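Local atomic coordinates of nucleotidyl transferase (Methanothermobacter thermautotrophicus, PDB entry 6PLJ), a protein that probably acts as a nucleotidyltransferase of the MobA-like family, perhaps in the synthesis of the pseudomurein cell wall. Residues Val29-Arg34 with Thr61-Thr66; Glu88-Leu93 with Val98-Asn103; Gly150-Ile155 with Ser161-Asn166. One frame throughout, in Å; residues are numbered along the deposited sequence. Where two conformers were deposited one is given.

Contact 1: residues Val29-Arg34 with Thr61-Thr66. With EDO (1,2-ethanediol), chain F; EDO (1,2-ethanediol), chain D.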
ATOM      1  N   VAL A  29       1.847  -5.431   2.712  1.00  8.58           N
ATOM      2  CA  VAL A  29       1.526  -4.962   1.371  1.00  8.72           C
ATOM      3  C   VAL A  29       0.227  -5.625   0.946  1.00  9.23           C
ATOM      4  O   VAL A  29       0.137  -6.860   0.872  1.00  9.03           O
ATOM      5  CB  VAL A  29       2.656  -5.282   0.373  1.00  8.92           C
ATOM      6  CG1 VAL A  29       2.285  -4.822  -1.034  1.00  8.86           C
ATOM      7  CG2 VAL A  29       3.963  -4.638   0.844  1.00  9.14           C
ATOM      8  N   ALA A  30      -0.782  -4.804   0.683  1.00  9.72           N
ATOM      9  CA  ALA A  30      -2.067  -5.307   0.212  1.00 10.15           C
ATOM     10  C   ALA A  30      -1.983  -5.498  -1.297  1.00 10.57           C
ATOM     11  O   ALA A  30      -1.874  -4.525  -2.039  1.00 11.27           O
ATOM     12  CB  ALA A  30      -3.175  -4.351   0.582  1.00 10.74           C
ATOM     13  N   ALA A  31      -2.023  -6.750  -1.735  1.00 10.45           N
ATOM     14  CA  ALA A  31      -1.809  -7.099  -3.134  1.00 10.69           C
ATOM     15  C   ALA A  31      -2.884  -8.085  -3.589  1.00 10.87           C
ATOM     16  O   ALA A  31      -2.613  -8.967  -4.401  1.00 12.75           O
ATOM     17  CB  ALA A  31      -0.413  -7.665  -3.320  1.00 10.89           C
ATOM     18  N   ALA A  32      -4.082  -7.932  -3.045  1.00 11.10           N
ATOM     19  CA  ALA A  32      -5.137  -8.957  -3.166  1.00 11.06           C
ATOM     20  C   ALA A  32      -6.371  -8.546  -3.943  1.00 10.87           C
ATOM     21  O   ALA A  32      -7.230  -9.390  -4.178  1.00 10.83           O
ATOM     22  CB  ALA A  32      -5.564  -9.421  -1.787  1.00 11.33           C
ATOM     23  N   GLY A  33      -6.496  -7.274  -4.312  1.00 10.84           N
ATOM     24  CA  GLY A  33      -7.729  -6.777  -4.870  1.00 10.90           C
ATOM     25  C   GLY A  33      -7.843  -6.914  -6.377  1.00 10.93           C
ATOM     26  O   GLY A  33      -6.850  -7.128  -7.084  1.00 10.73           O
ATOM     27  N   ARG A  34      -9.067  -6.738  -6.865  1.00 11.66           N
ATOM     28  CA  ARG A  34      -9.302  -6.631  -8.300  1.00 11.82           C
ATOM     29  C   ARG A  34      -8.868  -5.240  -8.761  1.00 12.07           C
ATOM     30  O   ARG A  34      -8.656  -4.321  -7.959  1.00 13.54           O
ATOM     31  CB  ARG A  34     -10.776  -6.849  -8.641  1.00 12.41           C
ATOM     32  CG  ARG A  34     -11.266  -8.278  -8.479  1.00 13.09           C
ATOM     33  CD  ARG A  34     -12.745  -8.353  -8.844  1.00 13.43           C
ATOM     34  NE  ARG A  34     -13.563  -7.593  -7.920  1.00 13.97           N
ATOM     35  CZ  ARG A  34     -14.027  -8.031  -6.744  1.00 14.50           C
ATOM     36  NH1 ARG A  34     -13.808  -9.268  -6.320  1.00 14.51           N
ATOM     37  NH2 ARG A  34     -14.731  -7.200  -5.985  1.00 15.00           N
ATOM     38  N   THR A  61       7.777  -6.412 -12.246  1.00 16.94           N
ATOM     39  CA  THR A  61       6.361  -6.069 -12.268  1.00 14.77           C
ATOM     40  C   THR A  61       6.070  -4.963 -11.258  1.00 13.25           C
ATOM     41  O   THR A  61       6.868  -4.670 -10.360  1.00 12.35           O
ATOM     42  CB  THR A  61       5.529  -7.280 -11.852  1.00 14.47           C
ATOM     43  OG1 THR A  61       5.989  -7.724 -10.575  1.00 13.58           O
ATOM     44  CG2 THR A  61       5.651  -8.424 -12.854  1.00 14.71           C
ATOM     45  N   VAL A  62       4.892  -4.369 -11.394  1.00 11.52           N
ATOM     46  CA  VAL A  62       4.410  -3.381 -10.444  1.00 10.73           C
ATOM     47  C   VAL A  62       4.543  -3.903  -9.018  1.00 10.24           C
ATOM     48  O   VAL A  62       5.035  -3.201  -8.152  1.00  9.64           O
ATOM     49  CB  VAL A  62       2.938  -2.999 -10.778  1.00 10.53           C
ATOM     50  CG1 VAL A  62       2.220  -2.305  -9.617  1.00 10.50           C
ATOM     51  CG2 VAL A  62       2.911  -2.102 -12.006  1.00 10.54           C
ATOM     52  N   ILE A  63       4.053  -5.119  -8.764  1.00  9.98           N
ATOM     53  CA  ILE A  63       4.073  -5.618  -7.388  1.00  9.84           C
ATOM     54  C   ILE A  63       5.497  -5.810  -6.871  1.00 10.22           C
ATOM     55  O   ILE A  63       5.788  -5.478  -5.721  1.00  9.55           O
ATOM     56  CB  ILE A  63       3.199  -6.882  -7.187  1.00 10.10           C
ATOM     57  CG1 ILE A  63       3.115  -7.247  -5.696  1.00 10.23           C
ATOM     58  CG2 ILE A  63       3.694  -8.081  -7.995  1.00 10.14           C
ATOM     59  CD1 ILE A  63       2.524  -6.160  -4.821  1.00 10.29           C
ATOM     60  N   GLU A  64       6.393  -6.290  -7.726  1.00 10.57           N
ATOM     61  CA  GLU A  64       7.794  -6.416  -7.326  1.00 11.17           C
ATOM     62  C   GLU A  64       8.383  -5.042  -7.017  1.00 10.78           C
ATOM     63  O   GLU A  64       9.169  -4.906  -6.075  1.00 11.04           O
ATOM     64  CB  GLU A  64       8.625  -7.106  -8.413  1.00 12.11           C
ATOM     65  CG  GLU A  64       8.382  -8.600  -8.516  1.00 13.43           C
ATOM     66  CD  GLU A  64       8.941  -9.193  -9.796  1.00 14.74           C
ATOM     67  OE1 GLU A  64      10.108  -9.663  -9.779  1.00 16.74           O
ATOM     68  OE2 GLU A  64       8.206  -9.206 -10.805  1.00 14.77           O
ATOM     69  N   ALA A  65       8.028  -4.033  -7.806  1.00 10.14           N
ATOM     70  CA  ALA A  65       8.500  -2.675  -7.541  1.00 10.48           C
ATOM     71  C   ALA A  65       8.050  -2.164  -6.178  1.00 10.31           C
ATOM     72  O   ALA A  65       8.836  -1.596  -5.420  1.00 10.94           O
ATOM     73  CB  ALA A  65       8.061  -1.735  -8.638  1.00 10.40           C
ATOM     74  N   THR A  66       6.781  -2.374  -5.857  1.00  9.96           N
ATOM     75  CA  THR A  66       6.259  -1.953  -4.563  1.00  9.94           C
ATOM     76  C   THR A  66       6.981  -2.651  -3.418  1.00  9.85           C
ATOM     77  O   THR A  66       7.393  -2.005  -2.467  1.00 10.71           O
ATOM     78  CB  THR A  66       4.765  -2.232  -4.450  1.00 10.16           C
ATOM     79  OG1 THR A  66       4.093  -1.467  -5.449  1.00 10.60           O
ATOM     80  CG2 THR A  66       4.227  -1.867  -3.085  1.00 10.49           C
TER
HETATM   81  C1  EDO F 305      -5.602  -5.226  -1.546  1.00 20.00           C
HETATM   82  O1  EDO F 305      -5.601  -6.434  -1.089  1.00 20.00           O
HETATM   83  C2  EDO F 305      -4.837  -5.036  -2.702  1.00 20.00           C
HETATM   84  O2  EDO F 305      -4.700  -3.657  -2.793  1.00 20.00           O
HETATM   85  C1  EDO D 303     -11.843  -6.066  -4.298  1.00 34.83           C
HETATM   86  O1  EDO D 303     -10.808  -5.329  -4.943  1.00 32.79           O
HETATM   87  C2  EDO D 303     -11.454  -7.532  -4.244  1.00 34.65           C
HETATM   88  O2  EDO D 303     -12.147  -8.171  -3.175  1.00 36.84           O
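Ile63 meets both Ala31 and Val29 with a single atom, its terminal CD1. Apolar contacts carry this buried interface. Ile63 CD1 lies 3.6 Å from Ala31 CB, and Val29 CG1 stands 4.0 Å from Ile63 CD1. The same Val29 CG1 is 4.1 Å from Thr66 CG2. Val29 holds CG1 anti to its backbone N (chi1 178°), which drops that methyl between the two helix residues one turn apart. Cys78 and Val80 of strand 77-82 continue the apolar layer.

No hydrogen bond links the segments; the polar side chains treated here pair within a segment or with residues outside both. Thr66 turns its methyl to Val29, while its OG1 pairs with Gly131 O. At the helix start Thr61 and Glu64 form a capping box: Glu64 N donates to Thr61 OG1 (3.2 Å, 161°), and Thr61 N returns a weak bond to Glu64 OE2. Thr61 OG1 also donates to Glu64 OE2 over 2.7 Å, on its anti lone pair.

Two ethanediol molecules, probably from the crystallisation liquor, sit along the strand end and the loop after it. One accepts from Ala32 N through O1 (2.9 Å) and gives a weak bond to Ala30 O. The other accepts from Arg34 N and lies over one face of the Arg34 guanidinium, whose NH1 forms a salt bridge with Asp107.

Strand 29-31 and helix 62-66 run almost antiparallel, at 174°, their axes 10.4 Å apart. This is helix-on-sheet packing of a Rossmann-like alpha/beta domain, and the loop after its first strand is probably the glycine-containing nucleotide-binding loop of MobA-like enzymes.

Contact 2: residues Glu88-Leu93 with Val98-Asn103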
ATOM      1  N   GLU A  88      -0.501 -15.830  -9.881  1.00 15.38           N
ATOM      2  CA  GLU A  88       0.344 -14.983 -10.705  1.00 15.43           C
ATOM      3  C   GLU A  88       1.106 -13.948  -9.887  1.00 14.25           C
ATOM      4  O   GLU A  88       2.269 -13.690 -10.158  1.00 13.68           O
ATOM      5  CB  GLU A  88      -0.479 -14.252 -11.768  1.00 17.36           C
ATOM      6  CG  GLU A  88      -1.024 -15.153 -12.854  1.00 20.09           C
ATOM      7  CD  GLU A  88      -1.956 -14.398 -13.765  1.00 22.86           C
ATOM      8  OE1 GLU A  88      -3.095 -14.135 -13.341  1.00 25.61           O
ATOM      9  OE2 GLU A  88      -1.543 -14.046 -14.884  1.00 26.23           O
ATOM     10  N   VAL A  89       0.445 -13.366  -8.886  1.00 13.07           N
ATOM     11  CA  VAL A  89       1.093 -12.370  -8.024  1.00 12.81           C
ATOM     12  C   VAL A  89       2.200 -13.048  -7.208  1.00 13.09           C
ATOM     13  O   VAL A  89       3.313 -12.540  -7.120  1.00 13.36           O
ATOM     14  CB  VAL A  89       0.055 -11.631  -7.136  1.00 12.93           C
ATOM     15  CG1 VAL A  89       0.736 -10.757  -6.107  1.00 13.15           C
ATOM     16  CG2 VAL A  89      -0.883 -10.789  -8.006  1.00 12.82           C
ATOM     17  N   GLU A  90       1.898 -14.217  -6.673  1.00 13.77           N
ATOM     18  CA  GLU A  90       2.883 -15.000  -5.914  1.00 14.47           C
ATOM     19  C   GLU A  90       4.056 -15.447  -6.781  1.00 15.59           C
ATOM     20  O   GLU A  90       5.210 -15.391  -6.329  1.00 15.70           O
ATOM     21  CB  GLU A  90       2.204 -16.161  -5.207  1.00 15.14           C
ATOM     22  CG  GLU A  90       1.260 -15.680  -4.109  1.00 15.27           C
ATOM     23  CD  GLU A  90       0.346 -16.752  -3.578  1.00 16.06           C
ATOM     24  OE1 GLU A  90       0.558 -17.954  -3.888  1.00 17.94           O
ATOM     25  OE2 GLU A  90      -0.614 -16.414  -2.867  1.00 15.66           O
ATOM     26  N   GLU A  91       3.797 -15.808  -8.035  1.00 15.57           N
ATOM     27  CA  GLU A  91       4.893 -16.160  -8.937  1.00 17.80           C
ATOM     28  C   GLU A  91       5.774 -14.943  -9.212  1.00 16.97           C
ATOM     29  O   GLU A  91       6.993 -15.073  -9.236  1.00 17.82           O
ATOM     30  CB  GLU A  91       4.364 -16.782 -10.239  1.00 19.46           C
ATOM     31  CG  GLU A  91       5.420 -17.152 -11.279  1.00 21.94           C
ATOM     32  CD  GLU A  91       6.491 -18.109 -10.776  0.70 23.90           C
ATOM     33  OE1 GLU A  91       6.201 -18.966  -9.906  0.70 26.15           O
ATOM     34  OE2 GLU A  91       7.634 -18.003 -11.266  0.70 26.15           O
ATOM     35  N   ALA A  92       5.168 -13.761  -9.384  1.00 15.62           N
ATOM     36  CA  ALA A  92       5.924 -12.523  -9.565  1.00 15.74           C
ATOM     37  C   ALA A  92       6.860 -12.259  -8.394  1.00 15.81           C
ATOM     38  O   ALA A  92       7.971 -11.797  -8.601  1.00 17.12           O
ATOM     39  CB  ALA A  92       5.010 -11.325  -9.795  1.00 15.52           C
ATOM     40  N   LEU A  93       6.415 -12.590  -7.183  1.00 16.11           N
ATOM     41  CA  LEU A  93       7.192 -12.353  -5.970  1.00 16.42           C
ATOM     42  C   LEU A  93       8.099 -13.496  -5.558  1.00 18.04           C
ATOM     43  O   LEU A  93       8.795 -13.369  -4.558  1.00 17.00           O
ATOM     44  CB  LEU A  93       6.251 -12.030  -4.811  1.00 16.18           C
ATOM     45  CG  LEU A  93       5.466 -10.733  -5.002  1.00 16.05           C
ATOM     46  CD1 LEU A  93       4.501 -10.530  -3.853  1.00 15.72           C
ATOM     47  CD2 LEU A  93       6.397  -9.537  -5.144  1.00 16.21           C
ATOM     48  N   VAL A  98       9.718 -12.264   1.177  1.00 13.30           N
ATOM     49  CA  VAL A  98       8.413 -11.883   1.727  1.00 13.50           C
ATOM     50  C   VAL A  98       7.695 -13.082   2.302  1.00 13.01           C
ATOM     51  O   VAL A  98       7.976 -14.220   1.923  1.00 14.06           O
ATOM     52  CB  VAL A  98       7.488 -11.246   0.668  1.00 13.72           C
ATOM     53  CG1 VAL A  98       8.065  -9.935   0.186  1.00 14.54           C
ATOM     54  CG2 VAL A  98       7.235 -12.171  -0.513  1.00 13.90           C
ATOM     55  N   ARG A  99       6.750 -12.804   3.188  1.00 12.47           N
ATOM     56  CA  ARG A  99       5.866 -13.788   3.769  1.00 12.92           C
ATOM     57  C   ARG A  99       4.499 -13.547   3.160  1.00 12.70           C
ATOM     58  O   ARG A  99       3.898 -12.498   3.376  1.00 12.68           O
ATOM     59  CB  ARG A  99       5.843 -13.618   5.291  1.00 13.89           C
ATOM     60  CG  ARG A  99       4.799 -14.430   6.031  1.00 15.11           C
ATOM     61  CD  ARG A  99       4.964 -14.299   7.535  1.00 15.72           C
ATOM     62  NE  ARG A  99       6.242 -14.818   7.994  1.00 16.61           N
ATOM     63  CZ  ARG A  99       6.496 -16.096   8.302  1.00 17.83           C
ATOM     64  NH1 ARG A  99       5.547 -17.035   8.249  1.00 17.74           N
ATOM     65  NH2 ARG A  99       7.712 -16.428   8.713  1.00 18.85           N
ATOM     66  N   VAL A 100       4.037 -14.511   2.373  1.00 12.62           N
ATOM     67  CA  VAL A 100       2.767 -14.391   1.670  1.00 13.15           C
ATOM     68  C   VAL A 100       1.648 -15.023   2.476  1.00 13.05           C
ATOM     69  O   VAL A 100       1.771 -16.169   2.934  1.00 13.27           O
ATOM     70  CB  VAL A 100       2.832 -15.072   0.295  1.00 13.36           C
ATOM     71  CG1 VAL A 100       1.466 -15.050  -0.378  1.00 14.19           C
ATOM     72  CG2 VAL A 100       3.874 -14.389  -0.583  1.00 14.05           C
ATOM     73  N   VAL A 101       0.555 -14.282   2.636  1.00 13.03           N
ATOM     74  CA  VAL A 101      -0.679 -14.821   3.198  1.00 13.62           C
ATOM     75  C   VAL A 101      -1.794 -14.537   2.225  1.00 14.01           C
ATOM     76  O   VAL A 101      -1.894 -13.446   1.682  1.00 12.89           O
ATOM     77  CB  VAL A 101      -1.019 -14.291   4.607  1.00 14.66           C
ATOM     78  CG1 VAL A 101       0.033 -14.782   5.596  1.00 15.23           C
ATOM     79  CG2 VAL A 101      -1.142 -12.782   4.659  1.00 15.18           C
ATOM     80  N   ARG A 102      -2.621 -15.544   1.978  1.00 14.78           N
ATOM     81  CA  ARG A 102      -3.667 -15.413   0.978  1.00 16.27           C
ATOM     82  C   ARG A 102      -5.015 -15.182   1.658  1.00 16.93           C
ATOM     83  O   ARG A 102      -5.346 -15.828   2.666  1.00 18.71           O
ATOM     84  CB  ARG A 102      -3.666 -16.651   0.085  1.00 18.47           C
ATOM     85  CG  ARG A 102      -4.323 -16.435  -1.257  1.00 20.07           C
ATOM     86  CD  ARG A 102      -4.373 -17.730  -2.047  1.00 20.97           C
ATOM     87  NE  ARG A 102      -3.117 -18.089  -2.710  1.00 21.20           N
ATOM     88  CZ  ARG A 102      -3.016 -19.074  -3.605  1.00 22.67           C
ATOM     89  NH1 ARG A 102      -4.083 -19.810  -3.921  1.00 23.59           N
ATOM     90  NH2 ARG A 102      -1.856 -19.346  -4.186  1.00 24.10           N
ATOM     91  N   ASN A 103      -5.776 -14.258   1.109  1.00 16.33           N
ATOM     92  CA  ASN A 103      -7.154 -14.133   1.606  1.00 17.09           C
ATOM     93  C   ASN A 103      -7.917 -15.354   1.085  1.00 19.55           C
ATOM     94  O   ASN A 103      -7.893 -15.603  -0.074  1.00 20.10           O
ATOM     95  CB  ASN A 103      -7.868 -12.916   1.017  1.00 15.81           C
ATOM     96  CG  ASN A 103      -7.399 -11.596   1.579  1.00 14.99           C
ATOM     97  OD1 ASN A 103      -7.095 -11.498   2.762  1.00 14.19           O
ATOM     98  ND2 ASN A 103      -7.412 -10.586   0.751  1.00 14.02           N
TER
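Glu90 and Arg102 join in a two-pronged salt bridge, one guanidinium nitrogen to each carboxylate oxygen. Arg102 NH2 reaches Glu90 OE1 over 2.8 Å, nearly straight at 168°, and Arg102 NE reaches Glu90 OE2 over 3.0 Å. The approach is side-on, through NE and one terminal nitrogen. Each oxygen is met on its syn side but from out of the carboxylate plane, whereas Glu90 OE1 lies in the guanidinium plane. It is not a flat pairing, since the two planes are turned 38° against each other. Arg102 is extended through its first two torsions and bends at chi3 (-80°), which turns the guanidinium to the Glu90 carboxylate.

Val100 packs beside this pair. Its CG1, 3.5 Å from Glu90 OE2, also packs on the aliphatic CG of Glu90 at 3.8 Å. Farther along, Leu93 CB and Val98 CG2 meet more loosely, at 4.4 Å.

The segments are the last two elements of a beta-alpha-beta unit, in which strand 77-82 leads into helix 86-92 and the chain returns as strand 99-102, parallel to the first and outermost in the sheet. The bridge thus ties the helix to an edge strand near the protein surface. An alanine in place of Glu90 removes the carboxylate, and Arg102 would probably lose its charged mate and be freer to swing, with Thr82 OG1 also short of a partner.

A second shell sets these groups in place. Thr82 OG1, at the end of the unit's first strand, is hydrogen-bonded to Glu90 OE2, giving that oxygen a second grip besides Arg102 NE. Thr82 also packs against Val100 and Arg102. Behind the apolar end, Val67 of helix 62-72 touches both Leu93 and Val98, while Val80 lies against Leu93.

Contact 3: residues Gly150-Ile155 with Ser161-Asn166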
ATOM      1  N   GLY A 150       2.559   3.932  19.061  1.00 22.20           N
ATOM      2  CA  GLY A 150       1.358   3.251  19.556  1.00 22.38           C
ATOM      3  C   GLY A 150       0.049   3.979  19.308  1.00 21.83           C
ATOM      4  O   GLY A 150      -0.943   3.359  18.918  1.00 22.90           O
ATOM      5  N   SER A 151       0.051   5.296  19.503  0.80 22.36           N
ATOM      6  CA  SER A 151      -1.162   6.098  19.368  0.80 22.48           C
ATOM      7  C   SER A 151      -1.122   7.130  18.240  0.80 22.27           C
ATOM      8  O   SER A 151      -1.996   7.977  18.161  0.80 23.43           O
ATOM      9  CB  SER A 151      -1.442   6.788  20.702  0.80 23.95           C
ATOM     10  OG  SER A 151      -1.631   5.799  21.698  0.80 25.10           O
ATOM     11  N   THR A 152      -0.098   7.091  17.395  1.00 21.04           N
ATOM     12  CA  THR A 152      -0.007   8.015  16.260  1.00 20.01           C
ATOM     13  C   THR A 152       0.021   7.242  14.967  1.00 18.01           C
ATOM     14  O   THR A 152       0.796   6.286  14.819  1.00 17.36           O
ATOM     15  CB  THR A 152       1.261   8.874  16.353  1.00 21.10           C
ATOM     16  OG1 THR A 152       1.263   9.547  17.615  1.00 24.43           O
ATOM     17  CG2 THR A 152       1.320   9.907  15.236  1.00 21.76           C
ATOM     18  N   VAL A 153      -0.831   7.669  14.045  1.00 15.79           N
ATOM     19  CA  VAL A 153      -0.857   7.130  12.694  1.00 14.61           C
ATOM     20  C   VAL A 153      -0.129   8.132  11.826  1.00 14.10           C
ATOM     21  O   VAL A 153      -0.351   9.352  11.943  1.00 15.04           O
ATOM     22  CB  VAL A 153      -2.294   6.906  12.196  1.00 14.28           C
ATOM     23  CG1 VAL A 153      -2.297   6.354  10.774  1.00 14.18           C
ATOM     24  CG2 VAL A 153      -3.051   5.953  13.125  1.00 14.87           C
ATOM     25  N   SER A 154       0.769   7.638  10.983  0.50 12.97           N
ATOM     26  CA  SER A 154       1.492   8.475  10.044  0.50 12.66           C
ATOM     27  C   SER A 154       1.070   8.047   8.657  0.50 12.41           C
ATOM     28  O   SER A 154       0.720   6.895   8.438  0.50 11.86           O
ATOM     29  CB  SER A 154       2.993   8.313  10.232  0.50 12.68           C
ATOM     30  OG  SER A 154       3.362   6.972   9.998  0.50 12.94           O
ATOM     31  N   ILE A 155       1.071   8.982   7.724  1.00 12.30           N
ATOM     32  CA  ILE A 155       0.495   8.724   6.406  1.00 12.44           C
ATOM     33  C   ILE A 155       1.114   9.614   5.356  1.00 12.24           C
ATOM     34  O   ILE A 155       1.569  10.718   5.670  1.00 12.50           O
ATOM     35  CB  ILE A 155      -1.034   8.938   6.477  1.00 12.90           C
ATOM     36  CG1 ILE A 155      -1.733   8.438   5.210  1.00 12.90           C
ATOM     37  CG2 ILE A 155      -1.382  10.401   6.789  1.00 13.52           C
ATOM     38  CD1 ILE A 155      -3.206   8.236   5.428  1.00 13.13           C
ATOM     39  N   SER A 161       3.960  18.394   5.101  1.00 19.87           N
ATOM     40  CA  SER A 161       3.993  17.592   6.318  1.00 20.49           C
ATOM     41  C   SER A 161       3.307  18.330   7.451  1.00 21.14           C
ATOM     42  O   SER A 161       3.233  19.569   7.448  1.00 21.92           O
ATOM     43  CB  SER A 161       5.417  17.251   6.738  1.00 20.17           C
ATOM     44  OG  SER A 161       6.096  16.512   5.735  1.00 20.07           O
ATOM     45  N   GLY A 162       2.826  17.567   8.422  1.00 20.54           N
ATOM     46  CA  GLY A 162       2.281  18.131   9.648  1.00 20.80           C
ATOM     47  C   GLY A 162       1.088  17.367  10.134  1.00 21.03           C
ATOM     48  O   GLY A 162       0.551  16.496   9.434  1.00 18.84           O
ATOM     49  N   TRP A 163       0.654  17.710  11.339  1.00 20.74           N
ATOM     50  CA  TRP A 163      -0.574  17.142  11.879  1.00 21.86           C
ATOM     51  C   TRP A 163      -1.766  17.407  10.965  1.00 22.08           C
ATOM     52  O   TRP A 163      -1.943  18.528  10.467  1.00 22.33           O
ATOM     53  CB  TRP A 163      -0.855  17.662  13.290  1.00 23.18           C
ATOM     54  CG  TRP A 163       0.192  17.250  14.245  1.00 24.73           C
ATOM     55  CD1 TRP A 163       1.128  18.049  14.828  1.00 25.47           C
ATOM     56  CD2 TRP A 163       0.449  15.921  14.708  1.00 25.78           C
ATOM     57  NE1 TRP A 163       1.944  17.304  15.637  1.00 27.04           N
ATOM     58  CE2 TRP A 163       1.552  15.992  15.580  1.00 26.21           C
ATOM     59  CE3 TRP A 163      -0.150  14.675  14.472  1.00 25.25           C
ATOM     60  CZ2 TRP A 163       2.072  14.862  16.227  1.00 26.58           C
ATOM     61  CZ3 TRP A 163       0.368  13.554  15.108  1.00 26.34           C
ATOM     62  CH2 TRP A 163       1.468  13.656  15.976  1.00 26.38           C
ATOM     63  N   LEU A 164      -2.564  16.362  10.746  1.00 20.64           N
ATOM     64  CA  LEU A 164      -3.732  16.412   9.879  1.00 21.35           C
ATOM     65  C   LEU A 164      -5.019  16.529  10.669  1.00 22.31           C
ATOM     66  O   LEU A 164      -5.225  15.797  11.630  1.00 23.01           O
ATOM     67  CB  LEU A 164      -3.800  15.149   9.005  1.00 20.41           C
ATOM     68  CG  LEU A 164      -2.874  15.184   7.797  1.00 20.05           C
ATOM     69  CD1 LEU A 164      -2.691  13.776   7.244  1.00 19.63           C
ATOM     70  CD2 LEU A 164      -3.430  16.108   6.716  1.00 19.60           C
ATOM     71  N   ASP A 165      -5.897  17.439  10.243  1.00 22.69           N
ATOM     72  CA  ASP A 165      -7.267  17.506  10.756  1.00 24.04           C
ATOM     73  C   ASP A 165      -8.301  16.958   9.774  1.00 23.01           C
ATOM     74  O   ASP A 165      -9.506  17.074  10.003  1.00 24.07           O
ATOM     75  CB  ASP A 165      -7.617  18.942  11.198  1.00 25.94           C
ATOM     76  CG  ASP A 165      -7.737  19.932  10.045  1.00 27.76           C
ATOM     77  OD1 ASP A 165      -7.526  19.581   8.860  1.00 26.66           O
ATOM     78  OD2 ASP A 165      -8.043  21.102  10.349  1.00 29.92           O
ATOM     79  N   ASN A 166      -7.826  16.345   8.689  1.00 20.17           N
ATOM     80  CA  ASN A 166      -8.686  15.848   7.639  1.00 18.86           C
ATOM     81  C   ASN A 166      -7.965  14.699   6.930  1.00 17.46           C
ATOM     82  O   ASN A 166      -6.753  14.534   7.084  1.00 17.85           O
ATOM     83  CB  ASN A 166      -8.942  16.965   6.629  1.00 18.91           C
ATOM     84  CG  ASN A 166      -7.703  17.302   5.824  1.00 18.61           C
ATOM     85  OD1 ASN A 166      -7.500  16.755   4.734  1.00 17.68           O
ATOM     86  ND2 ASN A 166      -6.844  18.159   6.366  1.00 19.46           N
TER
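Ile155 and Leu164 make the tight part of this contact. Ile155 CG2 and Leu164 CD1 approach to 3.6 Å, and the two side chains cross at about a right angle. Leu164 CG lies anti to its carbonyl carbon (chi1 -80°), and from there CD1 extends to the isoleucine methyl. Ile170 touches both residues, and Leu206 packs on the buried Ile155.

No hydrogen bond joins the segments, for a reason that lies in the sheet: strand 205-210 runs between 152-157 and 162-163, parallel to the first and antiparallel to the second, which ends the sheet. The two strands therefore meet only through side chains that reach across the intervening strand.

Trp163 does so on the looser, solvent side, itself exposed where Ile155 is buried. The indole presents its six-membered ring edge-on to Thr152, whose CG2 lies near the ring plane and 3.8 Å from both Trp163 CZ3 and CH2. Tyr207, on the intervening strand, meets the same tryptophan edge-to-face. Thr152 uses only its methyl here, while its OG1 is hydrogen-bonded to Asp149 OD1.

Overall arrangement
The chemistry of the three contacts follows their place in one mixed sheet. Contact 1 is the core case, wholly buried and apolar across its interface, where an inner strand meets a helix. Contact 2, with its centre about 9 Å from that of contact 1, touches it through Ala92 against Ile63 and Glu64; at the surface beside one edge strand it is held by a salt bridge. Contact 3 lies near the other edge, about 30 Å from contact 2 between centres and on the opposite side of the chain's centre. Partly buried, it joins two strands of the sheet that are not neighbours, using aliphatic and aromatic side chains without any charge pairing.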